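Uncharacterized protein DR_0571 (Deinococcus radiodurans R1, PDB 3C4N) is of uncharacterised function, but binds ADP in this crystal and probably acts as an FAD-dependent oxidoreductase. Local coordinates at residues A88-A93 with V270-G275; H293-G298 with G312-L317; G323-D326 with L331-E334. All coordinates share one frame; numbering follows the deposited sequence.

Interaction 1: residues A88-A93 with V270-G275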
loop_
_atom_site.group_PDB
_atom_site.type_symbol
_atom_site.label_atom_id
_atom_site.label_comp_id
_atom_site.label_asym_id
_atom_site.label_seq_id
_atom_site.Cartn_x
_atom_site.Cartn_y
_atom_site.Cartn_z
ATOM N N ALA A 88 24.120 23.307 -0.517
ATOM C CA ALA A 88 24.944 23.626 0.645
ATOM C C ALA A 88 24.551 24.974 1.235
ATOM O O ALA A 88 24.993 25.328 2.327
ATOM C CB ALA A 88 26.423 23.635 0.254
ATOM N N GLN A 89 23.715 25.726 0.526
ATOM C CA GLN A 89 23.297 27.038 1.030
ATOM C C GLN A 89 22.094 26.920 1.953
ATOM O O GLN A 89 21.662 27.900 2.554
ATOM C CB GLN A 89 22.985 27.991 -0.134
ATOM C CG GLN A 89 24.217 28.353 -0.962
ATOM C CD GLN A 89 23.896 29.193 -2.181
ATOM O OE1 GLN A 89 24.776 29.485 -2.997
ATOM N NE2 GLN A 89 22.633 29.589 -2.314
ATOM N N ASP A 90 21.548 25.717 2.063
ATOM C CA ASP A 90 20.413 25.523 2.940
ATOM C C ASP A 90 20.829 24.779 4.193
ATOM O O ASP A 90 19.992 24.217 4.894
ATOM C CB ASP A 90 19.303 24.757 2.230
ATOM C CG ASP A 90 18.516 25.627 1.273
ATOM O OD1 ASP A 90 18.764 26.858 1.228
ATOM O OD2 ASP A 90 17.635 25.073 0.575
ATOM N N ILE A 91 22.127 24.784 4.474
ATOM C CA ILE A 91 22.650 24.116 5.654
ATOM C C ILE A 91 22.892 25.131 6.769
ATOM O O ILE A 91 23.766 25.985 6.658
ATOM C CB ILE A 91 23.995 23.421 5.364
ATOM C CG1 ILE A 91 23.852 22.439 4.194
ATOM C CG2 ILE A 91 24.483 22.701 6.627
ATOM C CD1 ILE A 91 25.176 21.849 3.715
ATOM N N PRO A 92 22.102 25.066 7.848
ATOM C CA PRO A 92 22.307 26.008 8.951
ATOM C C PRO A 92 23.634 25.608 9.592
ATOM O O PRO A 92 24.126 24.506 9.342
ATOM C CB PRO A 92 21.126 25.725 9.879
ATOM C CG PRO A 92 20.053 25.280 8.941
ATOM C CD PRO A 92 20.816 24.364 7.995
ATOM N N ALA A 93 24.205 26.482 10.418
ATOM C CA ALA A 93 25.476 26.196 11.078
ATOM C C ALA A 93 25.347 25.041 12.060
ATOM O O ALA A 93 24.490 25.065 12.942
ATOM C CB ALA A 93 25.979 27.435 11.798
ATOM N N VAL A 270 19.767 25.974 -10.852
ATOM C CA VAL A 270 18.682 26.479 -10.021
ATOM C C VAL A 270 19.085 27.922 -9.729
ATOM O O VAL A 270 20.263 28.205 -9.512
ATOM C CB VAL A 270 18.572 25.698 -8.677
ATOM C CG1 VAL A 270 17.501 26.309 -7.796
ATOM C CG2 VAL A 270 18.253 24.235 -8.946
ATOM N N LEU A 271 18.120 28.833 -9.737
ATOM C CA LEU A 271 18.404 30.240 -9.482
ATOM C C LEU A 271 17.584 30.728 -8.307
ATOM O O LEU A 271 16.458 30.278 -8.095
ATOM C CB LEU A 271 18.062 31.076 -10.715
ATOM C CG LEU A 271 18.796 30.699 -12.007
ATOM C CD1 LEU A 271 17.993 31.197 -13.211
ATOM C CD2 LEU A 271 20.198 31.289 -11.994
ATOM N N ARG A 272 18.159 31.661 -7.553
ATOM C CA ARG A 272 17.523 32.251 -6.381
ATOM C C ARG A 272 17.755 33.751 -6.360
ATOM O O ARG A 272 18.812 34.225 -6.762
ATOM C CB ARG A 272 18.113 31.647 -5.115
ATOM C CG ARG A 272 17.710 30.218 -4.880
ATOM C CD ARG A 272 18.103 29.745 -3.488
ATOM N NE ARG A 272 17.406 28.506 -3.156
ATOM C CZ ARG A 272 17.597 27.815 -2.039
ATOM N NH1 ARG A 272 18.475 28.243 -1.140
ATOM N NH2 ARG A 272 16.910 26.701 -1.821
ATOM N N ALA A 273 16.769 34.501 -5.886
ATOM C CA ALA A 273 16.890 35.959 -5.801
ATOM C C ALA A 273 15.981 36.454 -4.681
ATOM O O ALA A 273 14.845 36.009 -4.568
ATOM C CB ALA A 273 16.486 36.607 -7.145
ATOM N N SER A 274 16.477 37.372 -3.859
ATOM C CA SER A 274 15.685 37.910 -2.753
ATOM C C SER A 274 14.819 36.858 -2.045
ATOM O O SER A 274 13.716 37.158 -1.587
ATOM C CB SER A 274 14.779 39.043 -3.245
ATOM O OG SER A 274 15.535 40.165 -3.673
ATOM N N GLY A 275 15.317 35.627 -1.960
ATOM C CA GLY A 275 14.576 34.575 -1.287
ATOM C C GLY A 275 13.681 33.737 -2.182
ATOM O O GLY A 275 13.141 32.728 -1.740
#
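Arg272 and Asp90 join strand 270-273 to the loop between strand 85-86 and helix 96-107 through a salt bridge in which two nitrogens of one residue meet two oxygens of the other. Followed along its sequence, the strand first passes Val270 and Leu271, both buried. The backbone of Val270 pairs with Pro122 and Leu124 of strand 118-127, while Leu271 bonds to Leu278 of the next strand, so the base from which the arginine projects is fixed within the sheet. Arg272 follows, its side chain starting out toward the loop. Its chain is extended from CG to NE (chi2 -169°, chi3 165°), and this straight run carries the guanidinium across to the carboxylate, which approaches from the opposite direction. Arg272 NH1 lies 2.8 Å from Asp90 OD1, and Arg272 NH2 lies 3.0 Å from Asp90 OD2. Both hydrogen bonds are nearly straight, and both oxygens are met on their syn sides and close to the guanidinium plane. The match is not quite flat, for the carboxylate is turned 26° against the guanidinium. Arg272 NE makes a weak hydrogen bond to Thr277 OG1. The strand ends at Ala273, and the chain turns through Ser274 and Gly275 toward strand 276-281. On the loop side, Asp90 also touches Leu378, just before helix 379-398, and Thr381 in its first turn. Replacing Asp90 by an alanine would probably leave the Arg272 charge without its mate and the guanidinium less firmly held, with the weak bond at NE remaining. Two nearly linear bonds between opposite charges, at a site close to the surface, imply a directional, end-on pairing that restrains the rotation of both flat groups and ties the loop to an inner strand of the ten-strand sheet.

Interaction 2: residues H293-G298 with G312-L317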
loop_
_atom_site.group_PDB
_atom_site.type_symbol
_atom_site.label_atom_id
_atom_site.label_comp_id
_atom_site.label_asym_id
_atom_site.label_seq_id
_atom_site.Cartn_x
_atom_site.Cartn_y
_atom_site.Cartn_z
ATOM N N HIS A 293 7.004 34.754 6.913
ATOM C CA HIS A 293 6.473 34.520 8.246
ATOM C C HIS A 293 5.450 33.394 8.251
ATOM O O HIS A 293 5.029 32.928 7.198
ATOM C CB HIS A 293 5.818 35.804 8.753
ATOM C CG HIS A 293 4.726 36.304 7.861
ATOM N ND1 HIS A 293 3.520 35.652 7.728
ATOM C CD2 HIS A 293 4.674 37.364 7.020
ATOM C CE1 HIS A 293 2.770 36.286 6.845
ATOM N NE2 HIS A 293 3.447 37.330 6.400
ATOM N N ARG A 294 5.051 32.972 9.446
ATOM C CA ARG A 294 4.069 31.909 9.587
ATOM C C ARG A 294 2.655 32.453 9.388
ATOM O O ARG A 294 2.395 33.631 9.626
ATOM C CB ARG A 294 4.166 31.268 10.972
ATOM C CG ARG A 294 3.797 32.202 12.107
ATOM C CD ARG A 294 3.498 31.434 13.384
ATOM N NE ARG A 294 3.213 32.337 14.498
ATOM C CZ ARG A 294 4.086 33.211 14.992
ATOM N NH1 ARG A 294 5.303 33.301 14.473
ATOM N NH2 ARG A 294 3.742 33.991 16.001
ATOM N N ASP A 295 1.747 31.588 8.943
ATOM C CA ASP A 295 0.360 31.970 8.731
ATOM C C ASP A 295 -0.443 31.637 9.980
ATOM O O ASP A 295 -0.262 30.577 10.567
ATOM C CB ASP A 295 -0.226 31.223 7.536
ATOM C CG ASP A 295 0.344 31.697 6.211
ATOM O OD1 ASP A 295 0.332 32.915 5.957
ATOM O OD2 ASP A 295 0.809 30.850 5.417
ATOM N N PRO A 296 -1.344 32.540 10.397
ATOM C CA PRO A 296 -2.183 32.351 11.584
ATOM C C PRO A 296 -3.078 31.125 11.517
ATOM O O PRO A 296 -3.377 30.616 10.436
ATOM C CB PRO A 296 -2.986 33.645 11.648
ATOM C CG PRO A 296 -3.120 34.018 10.204
ATOM C CD PRO A 296 -1.718 33.779 9.696
ATOM N N HIS A 297 -3.504 30.660 12.687
ATOM C CA HIS A 297 -4.369 29.492 12.797
ATOM C C HIS A 297 -5.607 29.620 11.913
ATOM O O HIS A 297 -5.911 28.724 11.124
ATOM C CB HIS A 297 -4.775 29.290 14.262
ATOM C CG HIS A 297 -5.657 28.101 14.493
ATOM N ND1 HIS A 297 -6.964 28.046 14.059
ATOM C CD2 HIS A 297 -5.421 26.926 15.125
ATOM C CE1 HIS A 297 -7.497 26.890 14.415
ATOM N NE2 HIS A 297 -6.583 26.193 15.064
ATOM N N GLY A 298 -6.322 30.733 12.043
ATOM C CA GLY A 298 -7.511 30.931 11.233
ATOM C C GLY A 298 -7.191 31.712 9.973
ATOM O O GLY A 298 -7.461 32.912 9.890
ATOM N N GLY A 312 -4.527 34.208 -8.613
ATOM C CA GLY A 312 -4.520 33.122 -7.642
ATOM C C GLY A 312 -3.391 33.158 -6.627
ATOM O O GLY A 312 -3.344 32.318 -5.738
ATOM N N LEU A 313 -2.495 34.135 -6.760
ATOM C CA LEU A 313 -1.345 34.295 -5.877
ATOM C C LEU A 313 -1.642 35.198 -4.678
ATOM O O LEU A 313 -2.319 36.221 -4.816
ATOM C CB LEU A 313 -0.167 34.869 -6.672
ATOM C CG LEU A 313 0.465 33.990 -7.757
ATOM C CD1 LEU A 313 -0.563 33.617 -8.795
ATOM C CD2 LEU A 313 1.627 34.726 -8.411
ATOM N N ARG A 314 -1.124 34.827 -3.507
ATOM C CA ARG A 314 -1.333 35.617 -2.296
ATOM C C ARG A 314 -0.726 36.994 -2.451
ATOM O O ARG A 314 0.243 37.177 -3.189
ATOM C CB ARG A 314 -0.708 34.941 -1.075
ATOM C CG ARG A 314 -1.161 33.523 -0.874
ATOM C CD ARG A 314 -1.053 33.076 0.565
ATOM N NE ARG A 314 0.228 33.230 1.166
ATOM C CZ ARG A 314 0.578 33.647 2.377
ATOM N NH1 ARG A 314 -0.258 34.048 3.332
ATOM N NH2 ARG A 314 1.871 33.587 2.619
ATOM N N ARG A 315 -1.300 37.957 -1.739
ATOM C CA ARG A 315 -0.838 39.338 -1.785
ATOM C C ARG A 315 0.682 39.413 -1.579
ATOM O O ARG A 315 1.390 40.097 -2.321
ATOM C CB ARG A 315 -1.582 40.161 -0.720
ATOM C CG ARG A 315 -1.106 41.604 -0.536
ATOM C CD ARG A 315 -1.834 42.276 0.648
ATOM N NE ARG A 315 -1.776 41.462 1.866
ATOM C CZ ARG A 315 -0.679 41.261 2.597
ATOM N NH1 ARG A 315 0.474 41.822 2.248
ATOM N NH2 ARG A 315 -0.734 40.480 3.671
ATOM N N GLU A 316 1.186 38.683 -0.594
ATOM C CA GLU A 316 2.610 38.709 -0.318
ATOM C C GLU A 316 3.486 38.247 -1.469
ATOM O O GLU A 316 4.546 38.823 -1.712
ATOM C CB GLU A 316 2.914 37.890 0.923
ATOM C CG GLU A 316 2.435 38.566 2.181
ATOM C CD GLU A 316 3.078 37.990 3.413
ATOM O OE1 GLU A 316 2.795 36.811 3.717
ATOM O OE2 GLU A 316 3.872 38.710 4.063
ATOM N N LEU A 317 3.050 37.212 -2.179
ATOM C CA LEU A 317 3.820 36.709 -3.309
ATOM C C LEU A 317 3.784 37.765 -4.417
ATOM O O LEU A 317 4.791 38.033 -5.071
ATOM C CB LEU A 317 3.230 35.394 -3.825
ATOM C CG LEU A 317 4.220 34.410 -4.463
ATOM C CD1 LEU A 317 3.442 33.339 -5.223
ATOM C CD2 LEU A 317 5.163 35.123 -5.402
HETATM O O HOH W 1 3.172 32.713 4.893
HETATM O O HOH W 2 5.387 34.569 4.180
#
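His293, Asp295, Arg314 and Glu316 form a polar, partly buried contact, at whose centre Asp295, Arg314 and Glu316 make a salt-bridge network. It sits where the loop after strand 284-288 passes the start of helix 315-324, and its two segments are joined by a connection without regular secondary structure. His293 NE2 points at the carboxylate of Glu316, which comes from the opposite direction. The bond from His293 NE2 to Glu316 OE2 is 2.7 Å long but weak, its N-H bent to 134°, and Glu316 OE1 lies 2.8 Å from the same His293 NE2, so the nitrogen stands before the pair of oxygens. The ring is held from its other nitrogen too: His293 ND1 donates to Arg294 O at 3.0 Å, close to the ring plane but well above the carbonyl plane. Arg314, at the N-cap position, bends its chain at chi3 (-54°) to bring the guanidinium to Asp295. Arg314 NH1 is 2.9 Å from Asp295 OD1 in a salt bridge whose hydrogen bond is weak and strongly bent; the two planes stand almost perpendicular, 88° apart, and Asp295 OD2 lies over a face of the guanidinium. Firmer polar partners lie nearby: Asp295 OD2 accepts from the backbone N of Tyr254 in strand 251-260, and Arg314 NH1 bonds to the hydroxyl of Tyr299. Arg314 NH2 and Glu316 OE1 attract at 3.5 Å by charge alone. Water 1 links His293 O to Arg314 NH2 by a weak second bond, and water 2, over one imidazole face, bridges His293 N and Glu316 OE1, again weakly. The chemistry implies a contact held more by charge than by straight bonds, in which Glu316 would be likely to stabilise a protonated His293 while the nearby Arg314 and Arg315 might partly oppose this.

Interaction 3: residues G323-D326 with L331-E334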
loop_
_atom_site.group_PDB
_atom_site.type_symbol
_atom_site.label_atom_id
_atom_site.label_comp_id
_atom_site.label_asym_id
_atom_site.label_seq_id
_atom_site.Cartn_x
_atom_site.Cartn_y
_atom_site.Cartn_z
ATOM N N GLY A 323 8.600 43.386 -6.689
ATOM C CA GLY A 323 9.917 43.827 -6.260
ATOM C C GLY A 323 11.065 43.145 -6.976
ATOM O O GLY A 323 12.206 43.597 -6.904
ATOM N N LEU A 324 10.768 42.058 -7.680
ATOM C CA LEU A 324 11.801 41.323 -8.401
ATOM C C LEU A 324 11.710 41.417 -9.916
ATOM O O LEU A 324 12.626 40.999 -10.622
ATOM C CB LEU A 324 11.775 39.855 -7.992
ATOM C CG LEU A 324 12.762 39.459 -6.899
ATOM C CD1 LEU A 324 12.454 38.053 -6.435
ATOM C CD2 LEU A 324 14.180 39.568 -7.421
HETATM N N MSE A 325 10.605 41.964 -10.410
HETATM C CA MSE A 325 10.389 42.100 -11.844
HETATM C C MSE A 325 11.484 42.824 -12.592
HETATM O O MSE A 325 11.809 42.464 -13.723
HETATM C CB MSE A 325 9.071 42.810 -12.115
HETATM C CG MSE A 325 7.889 41.870 -12.143
HETATM SE SE MSE A 325 6.274 42.814 -12.455
HETATM C CE MSE A 325 5.186 41.878 -11.176
ATOM N N ASP A 326 12.040 43.861 -11.991
ATOM C CA ASP A 326 13.091 44.573 -12.683
ATOM C C ASP A 326 14.296 43.650 -12.811
ATOM O O ASP A 326 14.773 43.385 -13.916
ATOM C CB ASP A 326 13.445 45.863 -11.940
ATOM C CG ASP A 326 12.288 46.853 -11.914
ATOM O OD1 ASP A 326 11.680 47.086 -12.974
ATOM O OD2 ASP A 326 11.978 47.400 -10.842
ATOM N N LEU A 331 9.657 37.544 -14.687
ATOM C CA LEU A 331 8.513 37.572 -13.796
ATOM C C LEU A 331 7.463 38.574 -14.264
ATOM O O LEU A 331 6.366 38.624 -13.715
ATOM C CB LEU A 331 8.962 37.913 -12.373
ATOM C CG LEU A 331 9.329 36.743 -11.464
ATOM C CD1 LEU A 331 10.168 35.708 -12.207
ATOM C CD2 LEU A 331 10.054 37.290 -10.262
ATOM N N ALA A 332 7.793 39.355 -15.288
ATOM C CA ALA A 332 6.878 40.363 -15.800
ATOM C C ALA A 332 6.348 40.090 -17.202
ATOM O O ALA A 332 5.542 40.866 -17.718
ATOM C CB ALA A 332 7.544 41.728 -15.765
ATOM N N GLY A 333 6.782 38.990 -17.814
ATOM C CA GLY A 333 6.331 38.655 -19.160
ATOM C C GLY A 333 5.119 37.739 -19.218
ATOM O O GLY A 333 4.242 37.799 -18.355
ATOM N N GLU A 334 5.072 36.883 -20.234
ATOM C CA GLU A 334 3.957 35.946 -20.422
ATOM C C GLU A 334 4.173 34.589 -19.754
ATOM O O GLU A 334 3.245 33.788 -19.676
ATOM C CB GLU A 334 3.738 35.709 -21.916
ATOM C CG GLU A 334 4.973 35.158 -22.624
ATOM C CD GLU A 334 4.797 35.017 -24.130
ATOM O OE1 GLU A 334 4.028 34.133 -24.564
ATOM O OE2 GLU A 334 5.433 35.799 -24.878
#
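Selenomethionine Met325 lies along Ala332 because chi1 of -86° sends CG to the alanine and the extended chi2 (179°) carries the selenium on past its methyl; the bend at chi3 (-138°) turns only the terminal CE. The nearest approach is 3.6 Å, from Met325 CG to Ala332 CB, and Met325 SE follows at 3.7 Å from Ala332 CB. One methyl is thus touched by two successive atoms of the longer chain. The same CG also faces the residue before: Met325 CG is 4.1 Å from Leu331 CB and 3.9 Å from Leu331 O. The side chain of Leu331, a buried residue, starts out toward the other segment, and one branch reaches further in, with Leu331 CD2 standing 3.8 Å from Leu324 CB. This leucine therefore has contacts at two levels, CB against the selenomethionine and a methyl against Leu324. Leu324 in turn touches Ser274 of the turn after strand 270-273. No hydrogen bond crosses between the two segments, and the contact rests on apolar side chains, buried at the leucines and exposed at Ala332. The closest pair of CA atoms, Met325 and Leu331, lies 5.3 Å apart. The contact closes a short helix-to-loop reversal, with four residues between its segments: the chain leaving helix 315-324 folds back, Leu331 packing on Leu324 and Met325, and Ala332 on Met325.

All three contacts belong to the part of the chain that forms the FAD-dependent oxidoreductase family domain, and none lies at the ADP pocket. They follow one another along the chain without overlap, their centres 20 to 21 Å apart. Interaction 1 uses strand 270-273 of the mixed ten-strand sheet, and interaction 2 reaches strand 251-260 of the same sheet. Interactions 2 and 3 share helix 315-324, with nearest atoms about 7 Å apart. Interactions 1 and 3 touch directly: Leu324 CD1 packs 3.7 Å from Ala273 O. Interaction 1 thus ties the loop 88-93 to the ten-strand sheet, while interactions 2 and 3 join the two ends of helix 315-324 to neighbouring loops.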